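Local coordinates for protein putative glycosylhydrolase (Parabacteroides distasonis, PDB 3S5Q) that probably acts as a glycoside-cleaving hydrolase of the 3-keto-disaccharide hydrolase family, built on a concanavalin A-like lectin/glucanase fold, at residues A[54-60]-A[189-194]; A[144-148]-A[158-162]. All blocks are in the same frame, centred on the assembly; numbering follows the deposited sequence.

Contact 1: A[54-60]-A[189-194]; sequences WTKVQYE and TKGYIG. With EDO (1,2-ethanediol), chain J.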
ATOM      1  N   TRP A  54      -3.761 -10.281  -6.109  1.00 23.44           N
ATOM      2  CA  TRP A  54      -3.630  -9.395  -7.259  1.00 22.85           C
ATOM      3  C   TRP A  54      -4.943  -9.196  -7.996  1.00 23.57           C
ATOM      4  O   TRP A  54      -5.784 -10.096  -8.065  1.00 23.47           O
ATOM      5  CB  TRP A  54      -2.663  -9.981  -8.287  1.00 23.46           C
ATOM      6  CG  TRP A  54      -1.311 -10.241  -7.791  1.00 23.09           C
ATOM      7  CD1 TRP A  54      -0.804 -11.441  -7.419  1.00 25.19           C
ATOM      8  CD2 TRP A  54      -0.253  -9.284  -7.635  1.00 24.07           C
ATOM      9  NE1 TRP A  54       0.520 -11.300  -7.038  1.00 25.03           N
ATOM     10  CE2 TRP A  54       0.888  -9.992  -7.191  1.00 22.59           C
ATOM     11  CE3 TRP A  54      -0.142  -7.898  -7.880  1.00 22.61           C
ATOM     12  CZ2 TRP A  54       2.103  -9.365  -6.932  1.00 22.69           C
ATOM     13  CZ3 TRP A  54       1.079  -7.275  -7.633  1.00 23.60           C
ATOM     14  CH2 TRP A  54       2.180  -8.009  -7.149  1.00 22.82           C
ATOM     15  N   THR A  55      -5.088  -8.012  -8.565  1.00 22.92           N
ATOM     16  CA  THR A  55      -6.161  -7.743  -9.489  1.00 23.01           C
ATOM     17  C   THR A  55      -5.881  -8.570 -10.753  1.00 24.73           C
ATOM     18  O   THR A  55      -4.726  -8.952 -11.032  1.00 24.31           O
ATOM     19  CB  THR A  55      -6.231  -6.236  -9.836  1.00 22.55           C
ATOM     20  OG1 THR A  55      -4.985  -5.805 -10.433  1.00 21.89           O
ATOM     21  CG2 THR A  55      -6.579  -5.385  -8.585  1.00 20.78           C
ATOM     22  N   LYS A  56      -6.947  -8.861 -11.486  1.00 25.41           N
ATOM     23  CA  LYS A  56      -6.850  -9.505 -12.783  1.00 27.77           C
ATOM     24  C   LYS A  56      -6.745  -8.526 -13.940  1.00 27.82           C
ATOM     25  O   LYS A  56      -6.453  -8.937 -15.069  1.00 29.81           O
ATOM     26  CB  LYS A  56      -8.073 -10.402 -12.991  1.00 28.53           C
ATOM     27  CG  LYS A  56      -7.964 -11.720 -12.267  1.00 30.37           C
ATOM     28  CD  LYS A  56      -9.212 -12.541 -12.437  1.00 32.86           C
ATOM     29  CE  LYS A  56      -8.947 -14.009 -12.154  1.00 35.21           C
ATOM     30  NZ  LYS A  56     -10.213 -14.768 -12.232  1.00 38.07           N
ATOM     31  N   VAL A  57      -7.016  -7.248 -13.676  1.00 27.59           N
ATOM     32  CA  VAL A  57      -6.921  -6.200 -14.698  1.00 27.39           C
ATOM     33  C   VAL A  57      -5.873  -5.187 -14.232  1.00 25.87           C
ATOM     34  O   VAL A  57      -5.606  -5.074 -13.051  1.00 24.89           O
ATOM     35  CB  VAL A  57      -8.329  -5.520 -14.996  1.00 28.14           C
ATOM     36  CG1 VAL A  57      -9.466  -6.541 -14.965  1.00 29.74           C
ATOM     37  CG2 VAL A  57      -8.646  -4.432 -14.041  1.00 26.41           C
ATOM     38  N   GLN A  58      -5.267  -4.472 -15.176  1.00 25.17           N
ATOM     39  CA  GLN A  58      -4.263  -3.475 -14.868  1.00 24.42           C
ATOM     40  C   GLN A  58      -4.919  -2.117 -14.760  1.00 23.47           C
ATOM     41  O   GLN A  58      -5.945  -1.857 -15.402  1.00 23.40           O
ATOM     42  CB  GLN A  58      -3.195  -3.430 -15.957  1.00 24.94           C
ATOM     43  CG  GLN A  58      -2.432  -4.713 -16.083  1.00 26.93           C
ATOM     44  CD  GLN A  58      -1.414  -4.694 -17.191  1.00 29.28           C
ATOM     45  OE1 GLN A  58      -0.724  -3.710 -17.401  1.00 30.21           O
ATOM     46  NE2 GLN A  58      -1.286  -5.821 -17.880  1.00 34.89           N
ATOM     47  N   TYR A  59      -4.304  -1.255 -13.962  1.00 20.62           N
ATOM     48  CA  TYR A  59      -4.851   0.055 -13.657  1.00 20.24           C
ATOM     49  C   TYR A  59      -3.785   1.134 -13.811  1.00 19.05           C
ATOM     50  O   TYR A  59      -2.615   0.933 -13.460  1.00 19.09           O
ATOM     51  CB  TYR A  59      -5.388   0.088 -12.230  1.00 19.34           C
ATOM     52  CG  TYR A  59      -6.614  -0.772 -11.990  1.00 20.20           C
ATOM     53  CD1 TYR A  59      -7.892  -0.278 -12.261  1.00 21.34           C
ATOM     54  CD2 TYR A  59      -6.511  -2.032 -11.449  1.00 21.57           C
ATOM     55  CE1 TYR A  59      -9.036  -1.028 -12.055  1.00 23.12           C
ATOM     56  CE2 TYR A  59      -7.668  -2.798 -11.208  1.00 22.71           C
ATOM     57  CZ  TYR A  59      -8.916  -2.292 -11.540  1.00 23.40           C
ATOM     58  OH  TYR A  59     -10.041  -3.026 -11.306  1.00 23.04           O
ATOM     59  N   GLU A  60      -4.233   2.287 -14.289  1.00 19.29           N
ATOM     60  CA  GLU A  60      -3.456   3.527 -14.328  1.00 19.06           C
ATOM     61  C   GLU A  60      -4.389   4.715 -13.968  1.00 17.68           C
ATOM     62  O   GLU A  60      -5.609   4.593 -14.022  1.00 18.46           O
ATOM     63  CB  GLU A  60      -2.847   3.741 -15.716  1.00 19.58           C
ATOM     64  CG  GLU A  60      -3.864   3.818 -16.799  1.00 22.16           C
ATOM     65  CD  GLU A  60      -3.247   4.008 -18.173  1.00 26.63           C
ATOM     66  OE1 GLU A  60      -2.032   4.358 -18.218  1.00 24.53           O
ATOM     67  OE2 GLU A  60      -4.010   3.859 -19.180  1.00 30.49           O
ATOM     68  N   THR A 189       3.707   3.170 -15.818  1.00 21.04           N
ATOM     69  CA  THR A 189       2.767   3.726 -14.838  1.00 20.45           C
ATOM     70  C   THR A 189       1.375   3.095 -15.011  1.00 21.45           C
ATOM     71  O   THR A 189       0.349   3.737 -14.791  1.00 21.29           O
ATOM     72  CB  THR A 189       2.753   5.259 -14.906  1.00 21.54           C
ATOM     73  OG1 THR A 189       2.367   5.683 -16.228  1.00 18.41           O
ATOM     74  CG2 THR A 189       4.164   5.808 -14.570  1.00 21.00           C
ATOM     75  N   LYS A 190       1.370   1.813 -15.411  1.00 21.86           N
ATOM     76  CA  LYS A 190       0.163   1.005 -15.585  1.00 22.30           C
ATOM     77  C   LYS A 190       0.501  -0.445 -15.163  1.00 21.96           C
ATOM     78  O   LYS A 190       1.554  -0.988 -15.526  1.00 20.67           O
ATOM     79  CB  LYS A 190      -0.310   1.052 -17.048  1.00 24.15           C
ATOM     80  CG  LYS A 190      -1.650   0.311 -17.300  1.00 27.06           C
ATOM     81  CD  LYS A 190      -2.077   0.255 -18.787  1.00 31.64           C
ATOM     82  CE  LYS A 190      -3.572  -0.015 -18.914  1.00 34.57           C
ATOM     83  NZ  LYS A 190      -4.046   0.144 -20.339  1.00 39.29           N
ATOM     84  N   GLY A 191      -0.361  -1.062 -14.361  1.00 20.52           N
ATOM     85  CA  GLY A 191      -0.090  -2.404 -13.954  1.00 20.89           C
ATOM     86  C   GLY A 191      -1.157  -2.977 -13.055  1.00 20.48           C
ATOM     87  O   GLY A 191      -2.116  -2.310 -12.719  1.00 20.94           O
ATOM     88  N   TYR A 192      -0.949  -4.230 -12.669  1.00 20.58           N
ATOM     89  CA  TYR A 192      -1.798  -4.897 -11.701  1.00 20.28           C
ATOM     90  C   TYR A 192      -1.613  -4.191 -10.368  1.00 19.52           C
ATOM     91  O   TYR A 192      -0.551  -3.605 -10.097  1.00 18.02           O
ATOM     92  CB  TYR A 192      -1.418  -6.391 -11.570  1.00 20.84           C
ATOM     93  CG  TYR A 192      -1.572  -7.109 -12.870  1.00 21.43           C
ATOM     94  CD1 TYR A 192      -2.831  -7.466 -13.337  1.00 21.40           C
ATOM     95  CD2 TYR A 192      -0.472  -7.356 -13.685  1.00 20.37           C
ATOM     96  CE1 TYR A 192      -2.969  -8.086 -14.563  1.00 22.33           C
ATOM     97  CE2 TYR A 192      -0.600  -7.996 -14.892  1.00 22.42           C
ATOM     98  CZ  TYR A 192      -1.853  -8.334 -15.338  1.00 25.46           C
ATOM     99  OH  TYR A 192      -1.990  -8.990 -16.545  1.00 28.71           O
ATOM    100  N   ILE A 193      -2.644  -4.286  -9.534  1.00 21.01           N
ATOM    101  CA  ILE A 193      -2.564  -3.822  -8.156  1.00 20.58           C
ATOM    102  C   ILE A 193      -2.573  -5.066  -7.267  1.00 21.54           C
ATOM    103  O   ILE A 193      -3.303  -6.003  -7.539  1.00 22.08           O
ATOM    104  CB  ILE A 193      -3.756  -2.899  -7.781  1.00 21.47           C
ATOM    105  CG1 ILE A 193      -3.689  -1.555  -8.519  1.00 21.30           C
ATOM    106  CG2 ILE A 193      -3.811  -2.723  -6.255  1.00 18.79           C
ATOM    107  CD1 ILE A 193      -4.932  -0.682  -8.343  1.00 20.48           C
ATOM    108  N   GLY A 194      -1.741  -5.061  -6.226  1.00 20.87           N
ATOM    109  CA  GLY A 194      -1.674  -6.161  -5.273  1.00 21.64           C
ATOM    110  C   GLY A 194      -1.554  -5.705  -3.850  1.00 21.58           C
ATOM    111  O   GLY A 194      -1.107  -4.585  -3.570  1.00 20.89           O
TER
HETATM  112  C1  EDO J 308       3.415   8.738 -18.577  1.00 42.20           C
HETATM  113  O1  EDO J 308       3.217   9.898 -17.780  1.00 45.80           O
HETATM  114  C2  EDO J 308       4.166   7.762 -17.683  1.00 41.52           C
HETATM  115  O2  EDO J 308       4.122   6.445 -18.237  1.00 41.37           O
HETATM  116  O   HOH W   1      -0.223   5.958 -16.990  1.00 32.70           O
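Gln58 lays its aliphatic CG over one face of the Tyr192 ring, 3.7 Å from the ring centroid and only 9° off the ring normal, a CH-pi contact above the middle of the ring. With CG anti to its own carbonyl carbon and the chain extended beyond, the amide carries on across the ring, its plane turned 50° from it. A glutamine suits this exposed spot, pairing methylenes for the aromatic face with an amide for the water side; Lys85 adds a cation-pi contact to the same ring.

Thr55 bonds to Ile193 through both its backbone and its hydroxyl. Its N gives a nearly straight bond to Ile193 O (2.9 Å), while its hydroxyl sits between its own backbone N and carbonyl carbon (chi1 60°), where it accepts from Ile193 N at 2.9 Å and donates to Val57 O at 2.8 Å. The side chain thus takes the place of a strand carbonyl as the backbone turns away. Pairing resumes two residues out of step, Tyr59 and Gly191 exchanging two backbone bonds. The buried Ile193 brings CD1 to 3.7 Å from Tyr59 CD2, their side chains crossing at about a right angle, and Leu211 of strand 204-213 touches both. Gly194, with no side chain, lets the Trp54 indole lie close, CE3 reaching its CA at 3.5 Å.

At the far end Lys190 slants across Glu60, its NZ 3.9 Å from Glu60 OE2 in a long salt bridge, and a water links Glu60 OE1 to Thr189 OG1, which also accepts from an ethanediol hydroxyl. The Trp54-Gly194 pairing joins strands 53-55 and 192-195 in the five-stranded sheet of a concanavalin A-like beta-sandwich, and the Tyr59-Gly191 pair adds a single antiparallel bridge beyond the register shift.

Contact 2: A[144-148]-A[158-162]; sequences GQQID and SANLA. With EDO (1,2-ethanediol), chain E.
Strands 146-148 and 158-160 run antiparallel, their axes 4.8 Å apart at closest and their directions 167° apart. Ile147 and Ala159 form the hydrogen-bonded pair, with Ile147 N to Ala159 O at 2.8 Å, and non-hydrogen-bonded pairs lie on either side of it. Leu161 N then bonds to Gln145 O (2.8 Å), carrying the pairing past the last bridge into the start of a 3-10 turn.

The face bearing Gln146, Asp148, Ser158 and Asn160 is polar. Asp148 is gripped at both oxygens: Ser158 OG donates to OD1 (2.6 Å) and Gln146 NE2 to OD2 (3.1 Å), each meeting its oxygen on the syn side. Gln146 reaches along its own strand because, with CG anti to the backbone N, its chain bends at chi2 (56°). His155 also bonds to Asp148 OD1, so these partners probably favour the charged carboxylate. Asn160 OD1 accepts from Ala162 N in an Asx turn, well suited to ending a strand, and a water bridges the same oxygen to Gln145 OE1.

Ile147, Ala159 and Leu161 supply the apolar side, Ile147 CG1 meeting Leu161 CG at 4.0 Å. Ile117 packs on Ile147 and Ala159, Tyr184 on Leu161. The pair forms the open end of hairpin 146-151/154-160, whose first strand continues the larger antiparallel sheet through strand 135-143.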
ATOM      1  N   GLY A 144      -0.037   8.737 -13.465  1.00 21.93           N
ATOM      2  CA  GLY A 144       1.221   8.522 -14.163  1.00 20.68           C
ATOM      3  C   GLY A 144       2.419   8.512 -13.206  1.00 19.65           C
ATOM      4  O   GLY A 144       2.496   7.724 -12.264  1.00 18.33           O
ATOM      5  N   GLN A 145       3.388   9.381 -13.476  1.00 19.42           N
ATOM      6  CA  GLN A 145       4.589   9.432 -12.641  1.00 19.39           C
ATOM      7  C   GLN A 145       4.435  10.180 -11.301  1.00 19.52           C
ATOM      8  O   GLN A 145       5.327  10.103 -10.437  1.00 19.89           O
ATOM      9  CB  GLN A 145       5.741   9.996 -13.431  1.00 20.85           C
ATOM     10  CG  GLN A 145       6.161   9.136 -14.606  1.00 20.21           C
ATOM     11  CD  GLN A 145       7.424   9.664 -15.282  1.00 24.56           C
ATOM     12  OE1 GLN A 145       7.436  10.774 -15.833  1.00 24.25           O
ATOM     13  NE2 GLN A 145       8.494   8.862 -15.256  1.00 21.56           N
ATOM     14  N   GLN A 146       3.276  10.789 -11.077  1.00 19.51           N
ATOM     15  CA  GLN A 146       3.012  11.524  -9.836  1.00 20.15           C
ATOM     16  C   GLN A 146       2.297  10.637  -8.820  1.00 19.43           C
ATOM     17  O   GLN A 146       1.176  10.200  -9.055  1.00 18.75           O
ATOM     18  CB  GLN A 146       2.230  12.824 -10.171  1.00 20.90           C
ATOM     19  CG  GLN A 146       2.017  13.758  -8.956  1.00 20.93           C
ATOM     20  CD  GLN A 146       3.333  14.154  -8.264  1.00 23.58           C
ATOM     21  OE1 GLN A 146       4.295  14.565  -8.921  1.00 22.47           O
ATOM     22  NE2 GLN A 146       3.368  14.033  -6.942  1.00 21.89           N
ATOM     23  N   ILE A 147       2.982  10.339  -7.714  1.00 18.98           N
ATOM     24  CA  ILE A 147       2.479   9.441  -6.679  1.00 19.91           C
ATOM     25  C   ILE A 147       2.251  10.263  -5.414  1.00 19.73           C
ATOM     26  O   ILE A 147       3.150  10.951  -4.987  1.00 20.88           O
ATOM     27  CB  ILE A 147       3.455   8.302  -6.353  1.00 18.90           C
ATOM     28  CG1 ILE A 147       3.885   7.566  -7.650  1.00 21.91           C
ATOM     29  CG2 ILE A 147       2.847   7.358  -5.266  1.00 19.38           C
ATOM     30  CD1 ILE A 147       2.709   7.153  -8.564  1.00 21.57           C
ATOM     31  N   ASP A 148       1.049  10.188  -4.856  1.00 20.09           N
ATOM     32  CA  ASP A 148       0.715  10.857  -3.605  1.00 20.13           C
ATOM     33  C   ASP A 148       0.071   9.892  -2.640  1.00 19.85           C
ATOM     34  O   ASP A 148      -0.807   9.143  -3.017  1.00 19.61           O
ATOM     35  CB  ASP A 148      -0.170  12.065  -3.871  1.00 21.14           C
ATOM     36  CG  ASP A 148       0.611  13.208  -4.515  1.00 23.55           C
ATOM     37  OD1 ASP A 148       1.277  13.971  -3.762  1.00 25.75           O
ATOM     38  OD2 ASP A 148       0.597  13.302  -5.760  1.00 26.26           O
ATOM     39  N   SER A 158       4.709  12.786  -1.463  1.00 21.04           N
ATOM     40  CA  SER A 158       4.429  13.298  -2.801  1.00 21.69           C
ATOM     41  C   SER A 158       5.732  13.060  -3.545  1.00 22.14           C
ATOM     42  O   SER A 158       6.802  13.494  -3.094  1.00 23.23           O
ATOM     43  CB  SER A 158       4.068  14.777  -2.795  1.00 22.17           C
ATOM     44  OG  SER A 158       3.549  15.173  -4.068  1.00 24.81           O
ATOM     45  N   ALA A 159       5.659  12.327  -4.643  1.00 21.24           N
ATOM     46  CA  ALA A 159       6.843  11.971  -5.388  1.00 21.38           C
ATOM     47  C   ALA A 159       6.565  11.984  -6.888  1.00 20.91           C
ATOM     48  O   ALA A 159       5.497  11.548  -7.354  1.00 21.41           O
ATOM     49  CB  ALA A 159       7.386  10.580  -4.864  1.00 21.05           C
ATOM     50  N   ASN A 160       7.502  12.558  -7.644  1.00 20.09           N
ATOM     51  CA  ASN A 160       7.466  12.499  -9.103  1.00 20.38           C
ATOM     52  C   ASN A 160       8.544  11.499  -9.561  1.00 19.30           C
ATOM     53  O   ASN A 160       9.755  11.764  -9.401  1.00 18.26           O
ATOM     54  CB  ASN A 160       7.724  13.889  -9.657  1.00 20.76           C
ATOM     55  CG  ASN A 160       7.871  13.913 -11.162  1.00 23.84           C
ATOM     56  OD1 ASN A 160       7.545  12.944 -11.879  1.00 22.04           O
ATOM     57  ND2 ASN A 160       8.355  15.049 -11.662  1.00 30.45           N
ATOM     58  N   LEU A 161       8.088  10.355 -10.086  1.00 18.39           N
ATOM     59  CA  LEU A 161       8.959   9.217 -10.374  1.00 18.37           C
ATOM     60  C   LEU A 161      10.004   9.575 -11.419  1.00 17.16           C
ATOM     61  O   LEU A 161      11.049   8.947 -11.473  1.00 17.00           O
ATOM     62  CB  LEU A 161       8.170   7.970 -10.819  1.00 17.98           C
ATOM     63  CG  LEU A 161       7.219   7.290  -9.798  1.00 18.61           C
ATOM     64  CD1 LEU A 161       6.555   6.104 -10.501  1.00 19.56           C
ATOM     65  CD2 LEU A 161       7.893   6.861  -8.491  1.00 20.39           C
ATOM     66  N   ALA A 162       9.745  10.631 -12.187  1.00 17.73           N
ATOM     67  CA  ALA A 162      10.707  11.130 -13.156  1.00 18.42           C
ATOM     68  C   ALA A 162      12.046  11.544 -12.536  1.00 19.03           C
ATOM     69  O   ALA A 162      13.038  11.548 -13.228  1.00 18.73           O
ATOM     70  CB  ALA A 162      10.115  12.290 -13.968  1.00 19.00           C
TER
HETATM   71  C1  EDO E 303       4.777  15.603   0.959  1.00 39.37           C
HETATM   72  O1  EDO E 303       4.045  16.830   0.739  1.00 42.88           O
HETATM   73  C2  EDO E 303       6.306  15.728   0.850  1.00 36.73           C
HETATM   74  O2  EDO E 303       6.903  14.477   0.453  1.00 32.21           O
HETATM   75  O   HOH W   2       6.562  13.392 -14.217  0.50 22.10           O

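Contacts 1 and 2 belong to different sheets of the fold: 54-60/189-194 joins strands of the five-stranded sheet, 144-148/158-162 those of the larger one. Their centres lie about 17 Å apart, yet they meet where the loops ending each pairing come together, Thr189 CG2 packing 3.4 Å from Gly144 O. Tyr81, on strand 75-82 beside strand 192-195, ties the same corner by touching Thr189 and bonding through its hydroxyl to Gly144 O. In sequence, contact 2 is a local hairpin within the long excursion that contact 1 spans. Both touch ethanediol, probably from the crystallisation liquor, so neither is thereby marked as the active site.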